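Long-range contact in Cys-Gly metallodipeptidase DUG1 (Saccharomyces cerevisiae, PDB 4G1P), which hydrolyses the dipeptide Cys-Gly as a zinc- or manganese-dependent M20-family peptidase and serves as the catalytic component of the glutathione-degrading complex: residues I264-A272 and P351-V362. Numbering follows the deposited sequence.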
ATOM      1  N   ILE A 264      21.560  -1.252 -14.034  1.00 22.96           N
ATOM      2  CA  ILE A 264      22.455  -0.417 -13.264  1.00 24.39           C
ATOM      3  C   ILE A 264      23.886  -0.646 -13.717  1.00 30.64           C
ATOM      4  O   ILE A 264      24.360  -1.774 -13.717  1.00 37.78           O
ATOM      5  CB  ILE A 264      22.315  -0.723 -11.782  1.00 24.23           C
ATOM      6  CG1 ILE A 264      20.939  -0.258 -11.297  1.00 22.43           C
ATOM      7  CG2 ILE A 264      23.432  -0.074 -11.001  1.00 25.42           C
ATOM      8  CD1 ILE A 264      20.611  -0.687  -9.894  1.00 22.25           C
ATOM      9  N   ASP A 265      24.571   0.416 -14.123  1.00 33.67           N
ATOM     10  CA  ASP A 265      25.964   0.296 -14.551  1.00 33.71           C
ATOM     11  C   ASP A 265      26.852  -0.246 -13.443  1.00 32.11           C
ATOM     12  O   ASP A 265      26.737   0.144 -12.283  1.00 27.98           O
ATOM     13  CB  ASP A 265      26.530   1.653 -15.001  1.00 34.20           C
ATOM     14  CG  ASP A 265      26.119   2.022 -16.410  1.00 43.26           C
ATOM     15  OD1 ASP A 265      25.737   1.105 -17.174  1.00 45.25           O
ATOM     16  OD2 ASP A 265      26.179   3.231 -16.754  1.00 49.50           O
ATOM     17  N   GLY A 266      27.757  -1.140 -13.812  1.00 36.37           N
ATOM     18  CA  GLY A 266      28.794  -1.561 -12.893  1.00 33.28           C
ATOM     19  C   GLY A 266      28.608  -2.945 -12.328  1.00 34.91           C
ATOM     20  O   GLY A 266      29.565  -3.522 -11.833  1.00 42.59           O
ATOM     21  N   ILE A 267      27.399  -3.489 -12.416  1.00 32.95           N
ATOM     22  CA  ILE A 267      27.113  -4.748 -11.737  1.00 39.09           C
ATOM     23  C   ILE A 267      27.687  -5.958 -12.465  1.00 41.67           C
ATOM     24  O   ILE A 267      28.356  -6.808 -11.855  1.00 36.44           O
ATOM     25  CB  ILE A 267      25.616  -4.951 -11.497  1.00 34.87           C
ATOM     26  CG1 ILE A 267      25.050  -3.775 -10.711  1.00 33.08           C
ATOM     27  CG2 ILE A 267      25.378  -6.238 -10.715  1.00 30.51           C
ATOM     28  CD1 ILE A 267      23.652  -4.018 -10.205  1.00 30.58           C
ATOM     29  N   ASP A 268      27.418  -6.013 -13.768  1.00 39.63           N
ATOM     30  CA  ASP A 268      27.876  -7.082 -14.650  1.00 38.42           C
ATOM     31  C   ASP A 268      29.374  -7.332 -14.534  1.00 40.37           C
ATOM     32  O   ASP A 268      29.836  -8.472 -14.591  1.00 42.01           O
ATOM     33  CB  ASP A 268      27.554  -6.710 -16.087  1.00 40.58           C
ATOM     34  CG  ASP A 268      27.425  -7.909 -16.977  1.00 53.09           C
ATOM     35  OD1 ASP A 268      28.469  -8.488 -17.346  1.00 59.69           O
ATOM     36  OD2 ASP A 268      26.274  -8.268 -17.311  1.00 55.32           O
ATOM     37  N   GLU A 269      30.124  -6.251 -14.366  1.00 40.12           N
ATOM     38  CA  GLU A 269      31.575  -6.320 -14.226  1.00 42.16           C
ATOM     39  C   GLU A 269      31.972  -7.129 -12.992  1.00 39.39           C
ATOM     40  O   GLU A 269      32.989  -7.811 -12.992  1.00 44.41           O
ATOM     41  CB  GLU A 269      32.179  -4.901 -14.163  1.00 46.41           C
ATOM     42  CG  GLU A 269      32.042  -4.053 -15.464  1.00 49.58           C
ATOM     43  CD  GLU A 269      30.607  -3.583 -15.758  1.00 47.59           C
ATOM     44  OE1 GLU A 269      29.722  -3.781 -14.903  1.00 50.14           O
ATOM     45  OE2 GLU A 269      30.355  -3.022 -16.847  1.00 46.54           O
ATOM     46  N   MET A 270      31.155  -7.061 -11.949  1.00 37.69           N
ATOM     47  CA  MET A 270      31.451  -7.746 -10.699  1.00 34.03           C
ATOM     48  C   MET A 270      31.010  -9.192 -10.694  1.00 32.41           C
ATOM     49  O   MET A 270      31.343  -9.929  -9.772  1.00 31.16           O
ATOM     50  CB  MET A 270      30.753  -7.051  -9.540  1.00 37.06           C
ATOM     51  CG  MET A 270      31.433  -5.815  -9.046  1.00 37.65           C
ATOM     52  SD  MET A 270      30.569  -5.221  -7.599  1.00 44.28           S
ATOM     53  CE  MET A 270      28.983  -4.824  -8.326  1.00 36.13           C
ATOM     54  N   VAL A 271      30.236  -9.583 -11.701  1.00 33.09           N
ATOM     55  CA  VAL A 271      29.704 -10.938 -11.779  1.00 30.13           C
ATOM     56  C   VAL A 271      30.761 -11.949 -12.223  1.00 36.45           C
ATOM     57  O   VAL A 271      31.258 -11.890 -13.347  1.00 37.17           O
ATOM     58  CB  VAL A 271      28.516 -11.006 -12.732  1.00 30.23           C
ATOM     59  CG1 VAL A 271      28.089 -12.457 -12.960  1.00 31.35           C
ATOM     60  CG2 VAL A 271      27.365 -10.192 -12.178  1.00 32.63           C
ATOM     61  N   ALA A 272      31.100 -12.878 -11.335  1.00 35.91           N
ATOM     62  CA  ALA A 272      32.105 -13.894 -11.636  1.00 33.09           C
ATOM     63  C   ALA A 272      31.742 -14.668 -12.902  1.00 32.14           C
ATOM     64  O   ALA A 272      30.576 -14.979 -13.137  1.00 35.06           O
ATOM     65  CB  ALA A 272      32.279 -14.840 -10.453  1.00 28.77           C
ATOM     66  N   PRO A 351      28.498 -14.231  -6.520  1.00 38.02           N
ATOM     67  CA  PRO A 351      29.909 -13.861  -6.664  1.00 34.38           C
ATOM     68  C   PRO A 351      30.164 -13.267  -8.061  1.00 31.80           C
ATOM     69  O   PRO A 351      29.557 -13.705  -9.040  1.00 30.15           O
ATOM     70  CB  PRO A 351      30.631 -15.194  -6.487  1.00 34.96           C
ATOM     71  CG  PRO A 351      29.608 -16.228  -6.857  1.00 31.95           C
ATOM     72  CD  PRO A 351      28.321 -15.687  -6.365  1.00 33.10           C
ATOM     73  N   ASP A 352      31.033 -12.266  -8.147  1.00 29.00           N
ATOM     74  CA  ASP A 352      31.744 -11.754  -6.984  1.00 33.31           C
ATOM     75  C   ASP A 352      31.301 -10.336  -6.654  1.00 36.43           C
ATOM     76  O   ASP A 352      32.126  -9.431  -6.626  1.00 40.75           O
ATOM     77  CB  ASP A 352      33.255 -11.744  -7.249  1.00 35.29           C
ATOM     78  CG  ASP A 352      33.737 -12.994  -7.984  1.00 36.48           C
ATOM     79  OD1 ASP A 352      33.454 -14.122  -7.519  1.00 33.95           O
ATOM     80  OD2 ASP A 352      34.392 -12.841  -9.039  1.00 34.83           O
ATOM     81  N   MET A 353      30.011 -10.136  -6.396  1.00 36.00           N
ATOM     82  CA  MET A 353      29.492  -8.791  -6.130  1.00 35.68           C
ATOM     83  C   MET A 353      29.829  -8.299  -4.719  1.00 35.80           C
ATOM     84  O   MET A 353      29.522  -8.968  -3.739  1.00 44.56           O
ATOM     85  CB  MET A 353      27.981  -8.758  -6.362  1.00 30.23           C
ATOM     86  CG  MET A 353      27.596  -9.036  -7.792  1.00 28.24           C
ATOM     87  SD  MET A 353      25.848  -9.396  -8.019  1.00 33.25           S
ATOM     88  CE  MET A 353      25.124  -7.847  -7.464  1.00 28.76           C
ATOM     89  N   ASP A 354      30.475  -7.141  -4.615  1.00 30.57           N
ATOM     90  CA  ASP A 354      30.751  -6.543  -3.310  1.00 31.06           C
ATOM     91  C   ASP A 354      29.552  -5.716  -2.844  1.00 34.02           C
ATOM     92  O   ASP A 354      29.017  -4.910  -3.609  1.00 34.08           O
ATOM     93  CB  ASP A 354      32.012  -5.669  -3.365  1.00 28.37           C
ATOM     94  CG  ASP A 354      32.298  -4.957  -2.042  1.00 37.93           C
ATOM     95  OD1 ASP A 354      32.262  -5.604  -0.974  1.00 38.28           O
ATOM     96  OD2 ASP A 354      32.546  -3.734  -2.066  1.00 43.19           O
ATOM     97  N   SER A 355      29.140  -5.915  -1.594  1.00 29.97           N
ATOM     98  CA  SER A 355      27.965  -5.243  -1.046  1.00 31.69           C
ATOM     99  C   SER A 355      28.092  -3.730  -1.183  1.00 36.36           C
ATOM    100  O   SER A 355      27.259  -3.080  -1.835  1.00 32.83           O
ATOM    101  CB  SER A 355      27.759  -5.631   0.422  1.00 33.79           C
ATOM    102  OG  SER A 355      26.545  -5.101   0.941  1.00 38.13           O
ATOM    103  N   GLU A 356      29.151  -3.195  -0.576  1.00 36.29           N
ATOM    104  CA  GLU A 356      29.496  -1.776  -0.634  1.00 33.10           C
ATOM    105  C   GLU A 356      29.427  -1.185  -2.039  1.00 37.22           C
ATOM    106  O   GLU A 356      28.666  -0.249  -2.293  1.00 37.12           O
ATOM    107  CB  GLU A 356      30.907  -1.580  -0.103  1.00 39.87           C
ATOM    108  CG  GLU A 356      31.051  -0.465   0.903  1.00 49.26           C
ATOM    109  CD  GLU A 356      30.697  -0.913   2.300  1.00 58.23           C
ATOM    110  OE1 GLU A 356      30.204  -2.054   2.436  1.00 55.47           O
ATOM    111  OE2 GLU A 356      30.923  -0.135   3.258  1.00 59.96           O
ATOM    112  N   LYS A 357      30.230  -1.728  -2.952  1.00 37.99           N
ATOM    113  CA  LYS A 357      30.256  -1.224  -4.323  1.00 39.86           C
ATOM    114  C   LYS A 357      28.874  -1.258  -4.985  1.00 35.66           C
ATOM    115  O   LYS A 357      28.503  -0.343  -5.718  1.00 36.68           O
ATOM    116  CB  LYS A 357      31.282  -1.976  -5.181  1.00 35.28           C
ATOM    117  CG  LYS A 357      31.490  -1.331  -6.562  1.00 42.78           C
ATOM    118  CD  LYS A 357      32.622  -1.989  -7.361  1.00 53.26           C
ATOM    119  CE  LYS A 357      32.773  -1.386  -8.773  1.00 53.95           C
ATOM    120  NZ  LYS A 357      32.141  -2.217  -9.863  1.00 46.26           N
ATOM    121  N   LEU A 358      28.122  -2.319  -4.720  1.00 35.06           N
ATOM    122  CA  LEU A 358      26.810  -2.475  -5.314  1.00 32.12           C
ATOM    123  C   LEU A 358      25.921  -1.331  -4.862  1.00 35.09           C
ATOM    124  O   LEU A 358      25.206  -0.727  -5.662  1.00 33.19           O
ATOM    125  CB  LEU A 358      26.193  -3.806  -4.903  1.00 28.50           C
ATOM    126  CG  LEU A 358      24.760  -3.992  -5.385  1.00 21.02           C
ATOM    127  CD1 LEU A 358      24.695  -3.875  -6.868  1.00 21.88           C
ATOM    128  CD2 LEU A 358      24.229  -5.314  -4.962  1.00 24.48           C
ATOM    129  N   THR A 359      25.987  -1.031  -3.573  1.00 30.14           N
ATOM    130  CA  THR A 359      25.215   0.052  -3.001  1.00 28.23           C
ATOM    131  C   THR A 359      25.587   1.405  -3.604  1.00 34.16           C
ATOM    132  O   THR A 359      24.714   2.235  -3.890  1.00 33.77           O
ATOM    133  CB  THR A 359      25.388   0.076  -1.487  1.00 30.22           C
ATOM    134  OG1 THR A 359      24.680  -1.035  -0.936  1.00 30.38           O
ATOM    135  CG2 THR A 359      24.850   1.367  -0.886  1.00 23.12           C
ATOM    136  N   SER A 360      26.880   1.626  -3.809  1.00 32.58           N
ATOM    137  CA  SER A 360      27.318   2.845  -4.456  1.00 29.67           C
ATOM    138  C   SER A 360      26.765   2.899  -5.860  1.00 33.01           C
ATOM    139  O   SER A 360      26.250   3.933  -6.292  1.00 36.25           O
ATOM    140  CB  SER A 360      28.835   2.927  -4.499  1.00 34.09           C
ATOM    141  OG  SER A 360      29.348   3.151  -3.202  1.00 44.96           O
ATOM    142  N   LEU A 361      26.858   1.784  -6.574  1.00 30.97           N
ATOM    143  CA  LEU A 361      26.408   1.771  -7.957  1.00 34.08           C
ATOM    144  C   LEU A 361      24.925   2.079  -8.016  1.00 34.02           C
ATOM    145  O   LEU A 361      24.468   2.778  -8.914  1.00 32.97           O
ATOM    146  CB  LEU A 361      26.688   0.424  -8.604  1.00 30.79           C
ATOM    147  CG  LEU A 361      28.165   0.123  -8.838  1.00 41.83           C
ATOM    148  CD1 LEU A 361      28.357  -1.366  -9.179  1.00 38.85           C
ATOM    149  CD2 LEU A 361      28.745   1.035  -9.930  1.00 33.60           C
ATOM    150  N   VAL A 362      24.188   1.554  -7.039  1.00 33.02           N
ATOM    151  CA  VAL A 362      22.745   1.692  -6.987  1.00 28.10           C
ATOM    152  C   VAL A 362      22.369   3.146  -6.707  1.00 30.80           C
ATOM    153  O   VAL A 362      21.493   3.702  -7.361  1.00 27.10           O
ATOM    154  CB  VAL A 362      22.140   0.752  -5.934  1.00 26.08           C
ATOM    155  CG1 VAL A 362      20.725   1.174  -5.586  1.00 28.92           C
ATOM    156  CG2 VAL A 362      22.154  -0.683  -6.443  1.00 26.95           C
TER
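Two backbone hydrogen bonds fasten Met270 and Ala272 to the loop that leads into helix 355-371. Asp352 N reaches Met270 O at 2.9 Å (N-H...O 136°), while Ala272 N donates to Pro351 O, also at 2.9 Å (153°). The Pro351-Asp352 peptide is cis, and both bonds use groups of this linkage. A third bond, from Asp354 N to Met270 SD, is weak at 3.5 Å. Asp354 also N-caps the helix, its OD2 accepting from Lys357 N.

The contact belongs to the lid domain of the M20 alpha/beta scaffold, away from the zinc and substrate sites, the Leu358 side chain being about 12 Å from a bound cysteine. Leu358 and Val362 face strands 210-226 and 340-349 of the lid sheet, where they touch Tyr221 and Ile347; segment 264-272 packs along another flank of the same helix.

Apolar contacts carry this packing. Met270, bent at chi3 (-64°), lays its sulfur across the aliphatic part of Lys357 and brings CE tip to tip with Leu361 CD1, 3.6 Å apart. Leu361 sets both methyls against the type II turn Ile264-Ile267: CD1 lies against Gly266 C, and CD2 lies by Asp265 O. With phi positive, a beta carbon on Gly266 would press on the carbonyl O of Asp265, and it would also run into Leu361 CD2. Replacing Leu361 by alanine would probably open a gap beneath the turn and leave the Met270 methyl without its apolar partner. Deeper in, Ile267 divides its branches: CG2, anti to the backbone N, meets Met353 CE, whereas CD1 meets Leu358 CD1 at 3.5 Å, the two side chains crossing at a slant. Ile264 CD1 extends the apolar seam to Val362 CG2, 3.8 Å away.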